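Local coordinates for hypothetical protein NMB0488 (PDB 2GKP) that is of unknown function but, as a member of the CdiI family, probably acts as an immunity protein against a contact-dependent growth inhibition toxin, at residues A[24-28]-A[57-61]; A[111-115]-A[162-167]. All coordinates share one frame; numbering follows the deposited sequence.

Interaction 1 of 2, residues A[24-28]-A[57-61]; sequences IIQTW and TVLQA
A buried, mostly apolar helix-on-strand contact, closed at one end by a single hydrogen bond, packs I25 and T27 of strand 23-30 against one face of helix 51-63 near the centre of the chain. I25 carries the apolar part. Its CG2, anti to the backbone N (chi1 -61° places CG1 beside that N instead), reaches the helix and touches two positions three residues apart on the same face: V58 CG2 at 3.8 Å and A61 CB at 3.8 Å. The I25 and V58 side chains cross at about a right angle, and the ethyl arm of I25 also comes up against V58, with I25 CD1 4.0 Å from V58 CG2. One turn back from A61, the methyl of T57 lies against the root of the isoleucine, T57 CG2 being 4.0 Å from I25 CB.

Over the short segments the strand and helix axes run nearly parallel, 22° apart, with a closest approach of 7.7 Å. The strand belongs to the antiparallel sheet of this CdiI-family domain, and the helix lies on that sheet: A61 also touches A14 of strand 11-18, and T57 touches H43 of strand 34-45. V58 meets L159 of helix 152-164, which extends the apolar layer to a second helix.

Toward the C-terminal end of both segments the character becomes polar. T27 OG1 donates to the backbone carbonyl A61 O at 2.7 Å, approaching from the side of the oxygen, with a C=O...donor angle of 112° and somewhat tilted from the carbonyl plane. The backbones are closest here, T27 CA and A61 CA being 4.6 Å apart, a separation that the small methyl of A61 permits; A61 CB lies 3.6 Å from T27 OG1.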
loop_
_atom_site.group_PDB
_atom_site.type_symbol
_atom_site.label_atom_id
_atom_site.label_comp_id
_atom_site.label_asym_id
_atom_site.label_seq_id
_atom_site.Cartn_x
_atom_site.Cartn_y
_atom_site.Cartn_z
ATOM N N ILE A 24 -3.279 -5.011 5.585
ATOM C CA ILE A 24 -2.525 -5.633 4.503
ATOM C C ILE A 24 -1.598 -4.550 3.962
ATOM O O ILE A 24 -2.041 -3.581 3.352
ATOM C CB ILE A 24 -3.474 -6.179 3.408
ATOM C CG1 ILE A 24 -4.577 -7.067 4.023
ATOM C CG2 ILE A 24 -2.636 -6.932 2.371
ATOM C CD1 ILE A 24 -5.904 -6.945 3.367
ATOM N N ILE A 25 -0.294 -4.697 4.221
ATOM C CA ILE A 25 0.673 -3.664 3.863
ATOM C C ILE A 25 1.445 -4.166 2.648
ATOM O O ILE A 25 1.887 -5.325 2.593
ATOM C CB ILE A 25 1.655 -3.400 5.014
ATOM C CG1 ILE A 25 0.943 -2.902 6.265
ATOM C CG2 ILE A 25 2.732 -2.428 4.560
ATOM C CD1 ILE A 25 -0.074 -1.970 6.045
ATOM N N GLN A 26 1.593 -3.299 1.657
ATOM C CA GLN A 26 2.144 -3.735 0.393
ATOM C C GLN A 26 3.142 -2.729 -0.176
ATOM O O GLN A 26 2.815 -1.554 -0.313
ATOM C CB GLN A 26 0.949 -3.873 -0.590
ATOM C CG GLN A 26 1.265 -4.276 -2.016
ATOM C CD GLN A 26 1.807 -5.679 -2.059
ATOM O OE1 GLN A 26 1.172 -6.621 -1.561
ATOM N NE2 GLN A 26 2.965 -5.830 -2.657
ATOM N N THR A 27 4.303 -3.204 -0.627
ATOM C CA THR A 27 5.205 -2.367 -1.437
ATOM C C THR A 27 4.590 -2.062 -2.809
ATOM O O THR A 27 4.002 -2.947 -3.424
ATOM C CB THR A 27 6.524 -3.133 -1.686
ATOM O OG1 THR A 27 7.180 -3.280 -0.429
ATOM C CG2 THR A 27 7.467 -2.363 -2.637
ATOM N N TRP A 28 4.725 -0.807 -3.258
ATOM C CA TRP A 28 4.364 -0.415 -4.628
ATOM C C TRP A 28 5.647 -0.069 -5.389
ATOM O O TRP A 28 6.658 0.338 -4.784
ATOM C CB TRP A 28 3.481 0.835 -4.556
ATOM C CG TRP A 28 2.068 0.620 -4.127
ATOM C CD1 TRP A 28 1.579 -0.370 -3.289
ATOM C CD2 TRP A 28 0.966 1.454 -4.439
ATOM N NE1 TRP A 28 0.215 -0.210 -3.111
ATOM C CE2 TRP A 28 -0.181 0.902 -3.795
ATOM C CE3 TRP A 28 0.816 2.600 -5.234
ATOM C CZ2 TRP A 28 -1.448 1.459 -3.934
ATOM C CZ3 TRP A 28 -0.456 3.167 -5.346
ATOM C CH2 TRP A 28 -1.564 2.587 -4.699
ATOM N N THR A 57 6.496 -1.703 9.685
ATOM C CA THR A 57 6.133 -2.531 8.545
ATOM C C THR A 57 5.965 -1.657 7.303
ATOM O O THR A 57 6.387 -2.051 6.234
ATOM C CB THR A 57 4.815 -3.331 8.853
ATOM O OG1 THR A 57 5.032 -4.082 10.058
ATOM C CG2 THR A 57 4.450 -4.279 7.722
ATOM N N VAL A 58 5.342 -0.488 7.444
ATOM C CA VAL A 58 5.169 0.395 6.281
ATOM C C VAL A 58 6.519 0.962 5.837
ATOM O O VAL A 58 6.820 0.999 4.622
ATOM C CB VAL A 58 4.110 1.488 6.551
ATOM C CG1 VAL A 58 4.143 2.569 5.471
ATOM C CG2 VAL A 58 2.743 0.827 6.573
ATOM N N LEU A 59 7.378 1.323 6.787
ATOM C CA LEU A 59 8.756 1.741 6.377
ATOM C C LEU A 59 9.506 0.637 5.616
ATOM O O LEU A 59 10.213 0.913 4.612
ATOM C CB LEU A 59 9.581 2.232 7.572
ATOM C CG LEU A 59 9.105 3.554 8.156
ATOM C CD1 LEU A 59 9.716 3.751 9.553
ATOM C CD2 LEU A 59 9.471 4.741 7.248
ATOM N N GLN A 60 9.360 -0.628 6.051
ATOM C CA GLN A 60 10.003 -1.738 5.350
ATOM C C GLN A 60 9.421 -1.864 3.935
ATOM O O GLN A 60 10.107 -2.134 2.957
ATOM C CB GLN A 60 9.810 -3.042 6.142
ATOM C CG GLN A 60 10.617 -3.061 7.460
ATOM C CD GLN A 60 10.263 -4.185 8.445
ATOM O OE1 GLN A 60 9.191 -4.819 8.391
ATOM N NE2 GLN A 60 11.196 -4.436 9.367
ATOM N N ALA A 61 8.108 -1.725 3.833
ATOM C CA ALA A 61 7.473 -1.813 2.514
ATOM C C ALA A 61 7.946 -0.707 1.576
ATOM O O ALA A 61 8.241 -0.961 0.399
ATOM C CB ALA A 61 5.935 -1.786 2.642
#

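Interaction 2 of 2, residues A[111-115]-A[162-167]; sequences MMSVD and ALSRCR. With EDO (1,2-ethanediol), chain C.
With chi1 of -53° and a bend at chi2 (-68°), the selenomethionine M112 brings its chain against the C-terminal tail, while chi1 of 164° at V114 leaves CG2 beside the backbone N and facing the last turn of helix 152-164. These two side chains, alternate residues of a strand in the antiparallel sheet, bring strand 112-119 against the end of the helix that lies on it and the residues that follow. The contact is partly buried and contains no hydrogen bond between its two segments.

V114 CG2 is set between the helix and the cysteine beyond it, 3.7 Å from L163 N and 3.7 Å from C166 SG, with the A162 methyl near both of its branches. L163 comes in by the end of its side chain: CD1 meets M112 CB at 3.8 Å, and the same leucine touches Y16 and A18 of strand 11-18. C166 sits beside both strand side chains, its CB against M112 CB and its SG against V114 CG2 and close to S113 O, a carbonyl that accepts a hydrogen bond from S128 OG.

The CB of S113 leaves the backbone on the side away from the helix; its OG is hydrogen-bonded with K17 NZ and lies near a bound 1,2-ethanediol, probably from the crystallisation liquor, which is hydrogen-bonded to P127 O.

The chain end is held as well. R167 turns its guanidinium back on the tail, and NH1 donates to S164 O at 2.9 Å and to C166 O at 2.8 Å, both oxygens lying almost in the guanidinium plane; its carboxylate forms a salt bridge with R129. In the conformer described, one of two, M112 SE lies 3.6 Å from R167 O.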
loop_
_atom_site.group_PDB
_atom_site.type_symbol
_atom_site.label_atom_id
_atom_site.label_comp_id
_atom_site.label_asym_id
_atom_site.label_seq_id
_atom_site.Cartn_x
_atom_site.Cartn_y
_atom_site.Cartn_z
HETATM N N MSE A 111 -13.224 -3.351 2.436
HETATM C CA MSE A 111 -11.798 -3.043 2.328
HETATM C C MSE A 111 -11.583 -1.552 2.048
HETATM O O MSE A 111 -12.030 -1.021 1.044
HETATM C CB MSE A 111 -11.102 -3.919 1.293
HETATM C CG MSE A 111 -9.603 -3.740 1.282
HETATM SE SE MSE A 111 -8.743 -4.883 -0.023
HETATM C CE MSE A 111 -8.912 -6.598 0.870
HETATM N N MSE A 112 -10.889 -0.905 2.983
HETATM C CA MSE A 112 -10.440 0.471 2.813
HETATM C C MSE A 112 -8.991 0.491 2.342
HETATM O O MSE A 112 -8.262 -0.504 2.509
HETATM C CB MSE A 112 -10.585 1.216 4.155
HETATM C CG MSE A 112 -11.993 1.097 4.760
HETATM SE SE MSE A 112 -13.295 2.064 3.638
HETATM C CE MSE A 112 -14.606 2.591 4.896
ATOM N N SER A 113 -8.560 1.629 1.792
ATOM C CA SER A 113 -7.207 1.708 1.229
ATOM C C SER A 113 -6.547 3.072 1.465
ATOM O O SER A 113 -7.142 4.101 1.182
ATOM C CB SER A 113 -7.291 1.506 -0.288
ATOM O OG SER A 113 -5.971 1.341 -0.810
ATOM N N VAL A 114 -5.304 3.038 1.957
ATOM C CA VAL A 114 -4.497 4.226 2.161
ATOM C C VAL A 114 -3.256 4.045 1.309
ATOM O O VAL A 114 -2.702 2.945 1.258
ATOM C CB VAL A 114 -4.127 4.316 3.685
ATOM C CG1 VAL A 114 -2.989 5.289 3.937
ATOM C CG2 VAL A 114 -5.314 4.686 4.567
ATOM N N ASP A 115 -2.799 5.116 0.660
ATOM C CA ASP A 115 -1.548 5.120 -0.119
ATOM C C ASP A 115 -0.483 5.901 0.633
ATOM O O ASP A 115 -0.815 6.865 1.293
ATOM C CB ASP A 115 -1.733 5.788 -1.503
ATOM C CG ASP A 115 -2.631 5.000 -2.447
ATOM O OD1 ASP A 115 -3.024 3.846 -2.153
ATOM O OD2 ASP A 115 -2.917 5.553 -3.535
ATOM N N ALA A 162 -5.114 8.120 9.056
ATOM C CA ALA A 162 -5.544 8.177 7.678
ATOM C C ALA A 162 -6.594 7.101 7.387
ATOM O O ALA A 162 -7.554 7.366 6.660
ATOM C CB ALA A 162 -4.354 8.032 6.729
ATOM N N LEU A 163 -6.408 5.885 7.913
ATOM C CA LEU A 163 -7.421 4.840 7.729
ATOM C C LEU A 163 -8.787 5.310 8.273
ATOM O O LEU A 163 -9.845 5.073 7.650
ATOM C CB LEU A 163 -6.944 3.541 8.384
ATOM C CG LEU A 163 -8.002 2.464 8.449
ATOM C CD1 LEU A 163 -8.254 2.048 7.059
ATOM C CD2 LEU A 163 -7.467 1.277 9.249
ATOM N N SER A 164 -8.781 5.982 9.437
ATOM C CA SER A 164 -10.040 6.484 10.007
ATOM C C SER A 164 -10.766 7.490 9.119
ATOM O O SER A 164 -11.978 7.702 9.237
ATOM C CB SER A 164 -9.805 7.065 11.423
ATOM O OG SER A 164 -9.258 8.360 11.342
ATOM N N ARG A 165 -10.022 8.107 8.210
ATOM C CA ARG A 165 -10.569 9.066 7.263
ATOM C C ARG A 165 -11.077 8.421 5.954
ATOM O O ARG A 165 -11.725 9.100 5.140
ATOM C CB ARG A 165 -9.526 10.154 6.945
ATOM C CG ARG A 165 -9.240 11.033 8.171
ATOM C CD ARG A 165 -8.145 12.046 7.850
ATOM N NE ARG A 165 -7.823 12.876 8.998
ATOM C CZ ARG A 165 -6.818 13.746 9.008
ATOM N NH1 ARG A 165 -6.015 13.859 7.941
ATOM N NH2 ARG A 165 -6.588 14.447 10.099
ATOM N N CYS A 166 -10.834 7.128 5.760
ATOM C CA CYS A 166 -11.313 6.471 4.559
ATOM C C CYS A 166 -12.815 6.314 4.601
ATOM O O CYS A 166 -13.408 6.267 5.672
ATOM C CB CYS A 166 -10.664 5.086 4.440
ATOM S SG CYS A 166 -8.907 5.148 3.961
ATOM N N ARG A 167 -13.447 6.255 3.437
ATOM C CA ARG A 167 -14.900 6.165 3.329
ATOM C C ARG A 167 -15.264 5.185 2.257
ATOM O O ARG A 167 -14.383 4.712 1.519
ATOM C CB ARG A 167 -15.470 7.528 2.989
ATOM C CG ARG A 167 -15.348 8.556 4.118
ATOM C CD ARG A 167 -16.140 8.144 5.375
ATOM N NE ARG A 167 -16.093 9.164 6.430
ATOM C CZ ARG A 167 -15.180 9.201 7.408
ATOM N NH1 ARG A 167 -14.216 8.285 7.476
ATOM N NH2 ARG A 167 -15.225 10.183 8.318
ATOM O OXT ARG A 167 -16.459 4.857 2.131
HETATM C C1 EDO C . -5.548 6.028 -1.185
HETATM O O1 EDO C . -5.483 7.333 -1.789
HETATM C C2 EDO C . -6.034 5.023 -2.236
HETATM O O2 EDO C . -5.524 3.692 -2.093
#

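Overall arrangement
From the N terminus, strand 23-30 is met first, and interaction 1 closes when helix 51-63 returns to it, enclosing strand 34-45. Interaction 2 opens only later, at strand 112-119, and closes at the C terminus after the remaining strands and helix 152-164. The two therefore follow in series, neither nested nor crossed. Both reach the same antiparallel sheet, in which strand 11-18 pairs with strand 23-30 and with strand 112-119, so each contact sets a helix against a strand flanking that shared neighbour. Their centres are 15 Å apart, yet in the conformers described I24 meets M111 and W28 lies near D115. Helices 51-63 and 152-164 also pack on each other.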